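Local coordinates for protein myosin-I heavy chain (Dictyostelium discoideum, PDB 5EJR) that is an actin-based motor with ATPase activity, involved in the early steps of phagocytosis and adhesion, represented here by its second MyTH4-FERM tail unit, at residues L362-L373 with I383-I394. Sequence-based numbering, arbitrary orientation.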
ATOM      1  N   LEU A 362     -37.797 -18.443 -21.461  1.00 40.00           N
ATOM      2  CA  LEU A 362     -36.930 -19.104 -20.489  1.00 37.35           C
ATOM      3  C   LEU A 362     -36.969 -20.631 -20.472  1.00 35.49           C
ATOM      4  O   LEU A 362     -38.003 -21.243 -20.215  1.00 36.13           O
ATOM      5  CB  LEU A 362     -37.174 -18.581 -19.071  1.00 37.19           C
ATOM      6  CG  LEU A 362     -36.219 -19.139 -17.996  1.00 42.20           C
ATOM      7  CD1 LEU A 362     -34.787 -18.557 -18.134  1.00 41.76           C
ATOM      8  CD2 LEU A 362     -36.791 -18.969 -16.622  1.00 42.87           C
ATOM      9  N   VAL A 363     -35.814 -21.240 -20.705  1.00 26.48           N
ATOM     10  CA  VAL A 363     -35.665 -22.681 -20.557  1.00 24.61           C
ATOM     11  C   VAL A 363     -34.696 -22.831 -19.364  1.00 25.47           C
ATOM     12  O   VAL A 363     -33.525 -22.482 -19.487  1.00 21.72           O
ATOM     13  CB  VAL A 363     -35.203 -23.391 -21.845  1.00 28.92           C
ATOM     14  CG1 VAL A 363     -35.038 -24.884 -21.614  1.00 29.20           C
ATOM     15  CG2 VAL A 363     -36.183 -23.134 -22.989  1.00 29.36           C
ATOM     16  N   LEU A 364     -35.207 -23.270 -18.202  1.00 20.91           N
ATOM     17  CA  LEU A 364     -34.411 -23.398 -16.988  1.00 21.03           C
ATOM     18  C   LEU A 364     -33.572 -24.676 -17.005  1.00 25.14           C
ATOM     19  O   LEU A 364     -34.093 -25.759 -17.268  1.00 25.78           O
ATOM     20  CB  LEU A 364     -35.346 -23.347 -15.767  1.00 21.63           C
ATOM     21  CG  LEU A 364     -34.763 -23.148 -14.385  1.00 27.45           C
ATOM     22  CD1 LEU A 364     -33.854 -21.893 -14.304  1.00 27.41           C
ATOM     23  CD2 LEU A 364     -35.881 -23.086 -13.356  1.00 26.88           C
ATOM     24  N   THR A 365     -32.265 -24.547 -16.765  1.00 19.96           N
ATOM     25  CA  THR A 365     -31.337 -25.692 -16.811  1.00 19.64           C
ATOM     26  C   THR A 365     -30.404 -25.631 -15.620  1.00 22.16           C
ATOM     27  O   THR A 365     -30.380 -24.609 -14.913  1.00 19.85           O
ATOM     28  CB  THR A 365     -30.514 -25.658 -18.135  1.00 29.06           C
ATOM     29  OG1 THR A 365     -29.610 -24.548 -18.142  1.00 20.20           O
ATOM     30  CG2 THR A 365     -31.380 -25.651 -19.398  1.00 27.93           C
ATOM     31  N   LYS A 366     -29.581 -26.695 -15.430  1.00 20.44           N
ATOM     32  CA  LYS A 366     -28.564 -26.763 -14.394  1.00 19.25           C
ATOM     33  C   LYS A 366     -27.606 -25.616 -14.617  1.00 21.98           C
ATOM     34  O   LYS A 366     -27.236 -24.953 -13.659  1.00 20.40           O
ATOM     35  CB  LYS A 366     -27.768 -28.079 -14.474  1.00 23.24           C
ATOM     36  CG  LYS A 366     -28.533 -29.292 -13.979  1.00 35.39           C
ATOM     37  CD  LYS A 366     -27.728 -30.572 -14.182  1.00 37.06           C
ATOM     38  CE  LYS A 366     -28.486 -31.790 -13.698  1.00 40.27           C
ATOM     39  NZ  LYS A 366     -27.620 -33.004 -13.679  1.00 48.48           N
ATOM     40  N   GLU A 367     -27.241 -25.354 -15.891  1.00 18.87           N
ATOM     41  CA  GLU A 367     -26.291 -24.315 -16.269  1.00 20.28           C
ATOM     42  C   GLU A 367     -26.797 -22.912 -15.888  1.00 22.21           C
ATOM     43  O   GLU A 367     -26.009 -22.092 -15.417  1.00 21.39           O
ATOM     44  CB  GLU A 367     -25.903 -24.435 -17.756  1.00 23.02           C
ATOM     45  CG  GLU A 367     -25.172 -25.737 -18.120  1.00 35.66           C
ATOM     46  CD  GLU A 367     -25.894 -27.081 -18.003  1.00 60.06           C
ATOM     47  OE1 GLU A 367     -27.132 -27.144 -18.219  1.00 32.52           O
ATOM     48  OE2 GLU A 367     -25.207 -28.080 -17.683  1.00 45.81           O
ATOM     49  N   VAL A 368     -28.112 -22.668 -16.010  1.00 17.22           N
ATOM     50  CA  VAL A 368     -28.715 -21.387 -15.604  1.00 15.07           C
ATOM     51  C   VAL A 368     -28.652 -21.246 -14.071  1.00 17.37           C
ATOM     52  O   VAL A 368     -28.280 -20.176 -13.584  1.00 14.55           O
ATOM     53  CB  VAL A 368     -30.153 -21.206 -16.182  1.00 17.83           C
ATOM     54  CG1 VAL A 368     -30.838 -19.961 -15.616  1.00 15.80           C
ATOM     55  CG2 VAL A 368     -30.113 -21.133 -17.712  1.00 18.12           C
ATOM     56  N   VAL A 369     -28.968 -22.326 -13.324  1.00 15.02           N
ATOM     57  CA  VAL A 369     -28.941 -22.330 -11.847  1.00 15.36           C
ATOM     58  C   VAL A 369     -27.533 -21.979 -11.316  1.00 17.41           C
ATOM     59  O   VAL A 369     -27.416 -21.154 -10.400  1.00 15.57           O
ATOM     60  CB  VAL A 369     -29.493 -23.639 -11.225  1.00 18.60           C
ATOM     61  CG1 VAL A 369     -29.269 -23.689  -9.702  1.00 16.52           C
ATOM     62  CG2 VAL A 369     -30.961 -23.817 -11.563  1.00 18.28           C
ATOM     63  N   ARG A 370     -26.477 -22.551 -11.949  1.00 14.52           N
ATOM     64  CA  ARG A 370     -25.081 -22.282 -11.581  1.00 14.17           C
ATOM     65  C   ARG A 370     -24.672 -20.806 -11.806  1.00 18.13           C
ATOM     66  O   ARG A 370     -23.689 -20.382 -11.249  1.00 17.62           O
ATOM     67  CB  ARG A 370     -24.130 -23.189 -12.370  1.00 14.81           C
ATOM     68  CG  ARG A 370     -24.344 -24.674 -12.131  1.00 20.01           C
ATOM     69  CD  ARG A 370     -24.242 -25.084 -10.665  1.00 17.57           C
ATOM     70  NE  ARG A 370     -22.935 -24.776 -10.063  1.00 18.38           N
ATOM     71  CZ  ARG A 370     -21.823 -25.485 -10.227  1.00 22.64           C
ATOM     72  NH1 ARG A 370     -21.800 -26.519 -11.058  1.00 14.30           N
ATOM     73  NH2 ARG A 370     -20.718 -25.141  -9.596  1.00 19.56           N
ATOM     74  N   GLN A 371     -25.381 -20.056 -12.651  1.00 14.71           N
ATOM     75  CA  GLN A 371     -25.040 -18.647 -12.894  1.00 13.14           C
ATOM     76  C   GLN A 371     -25.593 -17.733 -11.783  1.00 17.59           C
ATOM     77  O   GLN A 371     -25.248 -16.539 -11.737  1.00 18.27           O
ATOM     78  CB  GLN A 371     -25.626 -18.204 -14.240  1.00 14.36           C
ATOM     79  CG  GLN A 371     -25.036 -18.906 -15.491  1.00 18.66           C
ATOM     80  CD  GLN A 371     -25.720 -18.372 -16.742  1.00 40.96           C
ATOM     81  OE1 GLN A 371     -26.904 -18.639 -17.024  1.00 31.35           O
ATOM     82  NE2 GLN A 371     -25.022 -17.522 -17.470  1.00 40.59           N
ATOM     83  N   VAL A 372     -26.486 -18.254 -10.939  1.00 12.84           N
ATOM     84  CA  VAL A 372     -27.201 -17.426  -9.957  1.00 12.13           C
ATOM     85  C   VAL A 372     -27.215 -17.944  -8.508  1.00 16.42           C
ATOM     86  O   VAL A 372     -27.745 -17.244  -7.621  1.00 17.64           O
ATOM     87  CB  VAL A 372     -28.657 -17.129 -10.432  1.00 15.18           C
ATOM     88  CG1 VAL A 372     -28.650 -16.376 -11.754  1.00 15.30           C
ATOM     89  CG2 VAL A 372     -29.510 -18.411 -10.515  1.00 14.77           C
ATOM     90  N   LEU A 373     -26.640 -19.121  -8.239  1.00 14.55           N
ATOM     91  CA  LEU A 373     -26.584 -19.588  -6.851  1.00 15.28           C
ATOM     92  C   LEU A 373     -25.150 -19.936  -6.544  1.00 19.70           C
ATOM     93  O   LEU A 373     -24.547 -20.631  -7.364  1.00 18.78           O
ATOM     94  CB  LEU A 373     -27.409 -20.854  -6.618  1.00 17.01           C
ATOM     95  CG  LEU A 373     -28.879 -20.786  -6.412  1.00 23.44           C
ATOM     96  CD1 LEU A 373     -29.389 -22.201  -6.142  1.00 24.04           C
ATOM     97  CD2 LEU A 373     -29.265 -19.824  -5.228  1.00 22.89           C
ATOM     98  N   ILE A 383     -29.482 -30.147  -7.293  1.00 16.54           N
ATOM     99  CA  ILE A 383     -29.732 -29.086  -8.276  1.00 16.07           C
ATOM    100  C   ILE A 383     -31.124 -29.243  -8.970  1.00 20.27           C
ATOM    101  O   ILE A 383     -31.778 -28.230  -9.259  1.00 20.47           O
ATOM    102  CB  ILE A 383     -28.540 -28.963  -9.276  1.00 19.23           C
ATOM    103  CG1 ILE A 383     -28.694 -27.698 -10.164  1.00 19.95           C
ATOM    104  CG2 ILE A 383     -28.350 -30.263 -10.125  1.00 17.53           C
ATOM    105  CD1 ILE A 383     -27.400 -27.136 -10.769  1.00 22.23           C
ATOM    106  N   LYS A 384     -31.606 -30.503  -9.136  1.00 16.59           N
ATOM    107  CA  LYS A 384     -32.923 -30.788  -9.697  1.00 16.86           C
ATOM    108  C   LYS A 384     -34.015 -30.250  -8.784  1.00 22.09           C
ATOM    109  O   LYS A 384     -35.035 -29.779  -9.278  1.00 21.17           O
ATOM    110  CB  LYS A 384     -33.116 -32.302  -9.891  1.00 19.40           C
ATOM    111  CG  LYS A 384     -32.442 -32.858 -11.132  1.00 33.82           C
ATOM    112  CD  LYS A 384     -32.578 -34.393 -11.095  1.00 50.31           C
ATOM    113  CE  LYS A 384     -31.941 -35.093 -12.266  1.00 66.11           C
ATOM    114  NZ  LYS A 384     -32.131 -36.567 -12.178  1.00 81.13           N
ATOM    115  N   VAL A 385     -33.791 -30.267  -7.461  1.00 22.70           N
ATOM    116  CA  VAL A 385     -34.750 -29.712  -6.490  1.00 22.29           C
ATOM    117  C   VAL A 385     -34.688 -28.157  -6.573  1.00 21.92           C
ATOM    118  O   VAL A 385     -35.716 -27.490  -6.527  1.00 20.46           O
ATOM    119  CB  VAL A 385     -34.532 -30.250  -5.046  1.00 26.61           C
ATOM    120  CG1 VAL A 385     -35.497 -29.584  -4.056  1.00 26.25           C
ATOM    121  CG2 VAL A 385     -34.662 -31.778  -4.992  1.00 26.49           C
ATOM    122  N   TRP A 386     -33.494 -27.603  -6.743  1.00 17.60           N
ATOM    123  CA  TRP A 386     -33.329 -26.159  -6.913  1.00 15.68           C
ATOM    124  C   TRP A 386     -34.053 -25.671  -8.169  1.00 19.59           C
ATOM    125  O   TRP A 386     -34.763 -24.682  -8.107  1.00 17.12           O
ATOM    126  CB  TRP A 386     -31.852 -25.792  -6.978  1.00 14.41           C
ATOM    127  CG  TRP A 386     -31.222 -25.748  -5.633  1.00 15.29           C
ATOM    128  CD1 TRP A 386     -30.269 -26.597  -5.143  1.00 18.07           C
ATOM    129  CD2 TRP A 386     -31.447 -24.763  -4.619  1.00 14.83           C
ATOM    130  NE1 TRP A 386     -29.853 -26.172  -3.911  1.00 16.97           N
ATOM    131  CE2 TRP A 386     -30.580 -25.066  -3.548  1.00 18.26           C
ATOM    132  CE3 TRP A 386     -32.266 -23.622  -4.533  1.00 16.37           C
ATOM    133  CZ2 TRP A 386     -30.548 -24.307  -2.372  1.00 17.59           C
ATOM    134  CZ3 TRP A 386     -32.213 -22.845  -3.373  1.00 17.71           C
ATOM    135  CH2 TRP A 386     -31.359 -23.184  -2.316  1.00 17.57           C
ATOM    136  N   ILE A 387     -33.930 -26.408  -9.295  1.00 17.55           N
ATOM    137  CA  ILE A 387     -34.628 -26.064 -10.537  1.00 17.57           C
ATOM    138  C   ILE A 387     -36.140 -25.935 -10.270  1.00 20.96           C
ATOM    139  O   ILE A 387     -36.740 -24.922 -10.616  1.00 20.87           O
ATOM    140  CB  ILE A 387     -34.324 -27.121 -11.638  1.00 19.85           C
ATOM    141  CG1 ILE A 387     -32.884 -26.923 -12.162  1.00 20.49           C
ATOM    142  CG2 ILE A 387     -35.366 -27.017 -12.772  1.00 20.21           C
ATOM    143  CD1 ILE A 387     -32.314 -28.151 -13.118  1.00 21.11           C
ATOM    144  N   SER A 388     -36.722 -26.948  -9.615  1.00 18.39           N
ATOM    145  CA  SER A 388     -38.131 -26.987  -9.250  1.00 19.37           C
ATOM    146  C   SER A 388     -38.529 -25.802  -8.320  1.00 22.00           C
ATOM    147  O   SER A 388     -39.563 -25.180  -8.550  1.00 21.23           O
ATOM    148  CB  SER A 388     -38.446 -28.313  -8.567  1.00 20.33           C
ATOM    149  OG  SER A 388     -39.847 -28.416  -8.390  1.00 27.49           O
ATOM    150  N   MET A 389     -37.718 -25.501  -7.287  1.00 17.58           N
ATOM    151  CA  MET A 389     -38.010 -24.405  -6.346  1.00 17.52           C
ATOM    152  C   MET A 389     -37.905 -23.030  -7.043  1.00 20.57           C
ATOM    153  O   MET A 389     -38.713 -22.149  -6.798  1.00 17.58           O
ATOM    154  CB  MET A 389     -37.090 -24.472  -5.119  1.00 20.87           C
ATOM    155  CG  MET A 389     -37.446 -25.586  -4.172  1.00 26.24           C
ATOM    156  SD  MET A 389     -36.369 -25.604  -2.729  1.00 31.56           S
ATOM    157  CE  MET A 389     -37.169 -24.307  -1.736  1.00 28.76           C
ATOM    158  N   ILE A 390     -36.906 -22.866  -7.906  1.00 16.01           N
ATOM    159  CA  ILE A 390     -36.681 -21.645  -8.668  1.00 14.35           C
ATOM    160  C   ILE A 390     -37.826 -21.466  -9.694  1.00 20.07           C
ATOM    161  O   ILE A 390     -38.399 -20.374  -9.801  1.00 18.58           O
ATOM    162  CB  ILE A 390     -35.263 -21.630  -9.265  1.00 16.42           C
ATOM    163  CG1 ILE A 390     -34.228 -21.488  -8.133  1.00 16.14           C
ATOM    164  CG2 ILE A 390     -35.087 -20.528 -10.286  1.00 17.36           C
ATOM    165  CD1 ILE A 390     -32.827 -21.928  -8.487  1.00 18.61           C
ATOM    166  N   GLU A 391     -38.214 -22.573 -10.389  1.00 17.67           N
ATOM    167  CA  GLU A 391     -39.336 -22.532 -11.322  1.00 17.75           C
ATOM    168  C   GLU A 391     -40.615 -22.011 -10.609  1.00 22.87           C
ATOM    169  O   GLU A 391     -41.312 -21.145 -11.148  1.00 23.71           O
ATOM    170  CB  GLU A 391     -39.526 -23.934 -11.943  1.00 18.90           C
ATOM    171  CG  GLU A 391     -40.732 -24.089 -12.831  1.00 22.96           C
ATOM    172  CD  GLU A 391     -40.763 -25.509 -13.359  1.00 39.40           C
ATOM    173  OE1 GLU A 391     -41.134 -26.401 -12.570  1.00 24.74           O
ATOM    174  OE2 GLU A 391     -40.254 -25.753 -14.475  1.00 27.77           O
ATOM    175  N   SER A 392     -40.862 -22.459  -9.386  1.00 20.56           N
ATOM    176  CA  SER A 392     -42.011 -21.994  -8.600  1.00 21.43           C
ATOM    177  C   SER A 392     -41.971 -20.466  -8.286  1.00 24.93           C
ATOM    178  O   SER A 392     -42.997 -19.797  -8.384  1.00 24.07           O
ATOM    179  CB  SER A 392     -42.174 -22.823  -7.331  1.00 23.26           C
ATOM    180  OG  SER A 392     -42.613 -24.132  -7.650  1.00 26.28           O
ATOM    181  N   GLN A 393     -40.798 -19.928  -7.944  1.00 20.50           N
ATOM    182  CA  GLN A 393     -40.655 -18.495  -7.639  1.00 18.94           C
ATOM    183  C   GLN A 393     -40.788 -17.617  -8.873  1.00 23.82           C
ATOM    184  O   GLN A 393     -41.324 -16.498  -8.782  1.00 22.44           O
ATOM    185  CB  GLN A 393     -39.360 -18.201  -6.867  1.00 19.18           C
ATOM    186  CG  GLN A 393     -39.333 -18.922  -5.509  1.00 24.21           C
ATOM    187  CD  GLN A 393     -40.517 -18.564  -4.634  1.00 31.71           C
ATOM    188  OE1 GLN A 393     -41.002 -17.422  -4.617  1.00 25.70           O
ATOM    189  NE2 GLN A 393     -41.063 -19.559  -3.951  1.00 25.42           N
ATOM    190  N   ILE A 394     -40.320 -18.138 -10.035  1.00 21.38           N
ATOM    191  CA  ILE A 394     -40.421 -17.458 -11.327  1.00 21.20           C
ATOM    192  C   ILE A 394     -41.917 -17.203 -11.676  1.00 26.75           C
ATOM    193  O   ILE A 394     -42.235 -16.122 -12.184  1.00 25.60           O
ATOM    194  CB  ILE A 394     -39.602 -18.183 -12.433  1.00 23.71           C
ATOM    195  CG1 ILE A 394     -38.080 -17.978 -12.171  1.00 22.32           C
ATOM    196  CG2 ILE A 394     -39.997 -17.698 -13.846  1.00 24.35           C
ATOM    197  CD1 ILE A 394     -37.122 -18.760 -13.049  1.00 24.01           C
TER
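A knob-into-hole contact sets Val369 of the short helix 366-370 into a hole on helix 383-394. Ile383, Trp386, Ile387 and Ile390 form the hole. Both Val369 methyls reach Ile390 CD1, while Val369 CG2 also presses on Ile387 CG1 at 3.7 Å. Val369 CG1, anti to the backbone N (Val369 chi1 172°), faces Ile383 and the CB of Trp386. The helix axes cross at 78° and come within 9.9 Å. No hydrogen bond links the two segments.

Ile383 occupies the first turn of its helix. Its CD1 rests 3.6 Å from Lys366 O and also touches Arg370 CD. The extended Lys366 chain crosses Ile383 at about a right angle, and its CE comes 3.9 Å from Ile383 CG2. With an alanine at this site, CD1 and CG2 are gone, which is likely to open a gap beside Val369 and strip Lys366 CE and Arg370 CD of this apolar partner.

Leu373 places CD1 over one face of the Trp386 indole, a CH-pi contact 3.8 Å from the centroid of the six-membered ring. The indole NE1 donates to Leu378 O, which helps fix the ring's rotation. Helix 317-332 adds Trp331 against Leu373. This is the all-helical F2 lobe of the FERM fold. The contact packs helix 366-370 against helix 383-394; the chain between them includes helix 375-378.

Before the short helix, Leu364 lays CD2 against the backbone of the long one, 3.4 Å from Ile387 O. Toward the C-terminal end of helix 383-394, Leu362 CD2 and Ile394 CD1 meet tip to tip at 3.6 Å. Thr365 is the N-cap of helix 366-370; its OG1 accepts from Val368 N at 3.2 Å.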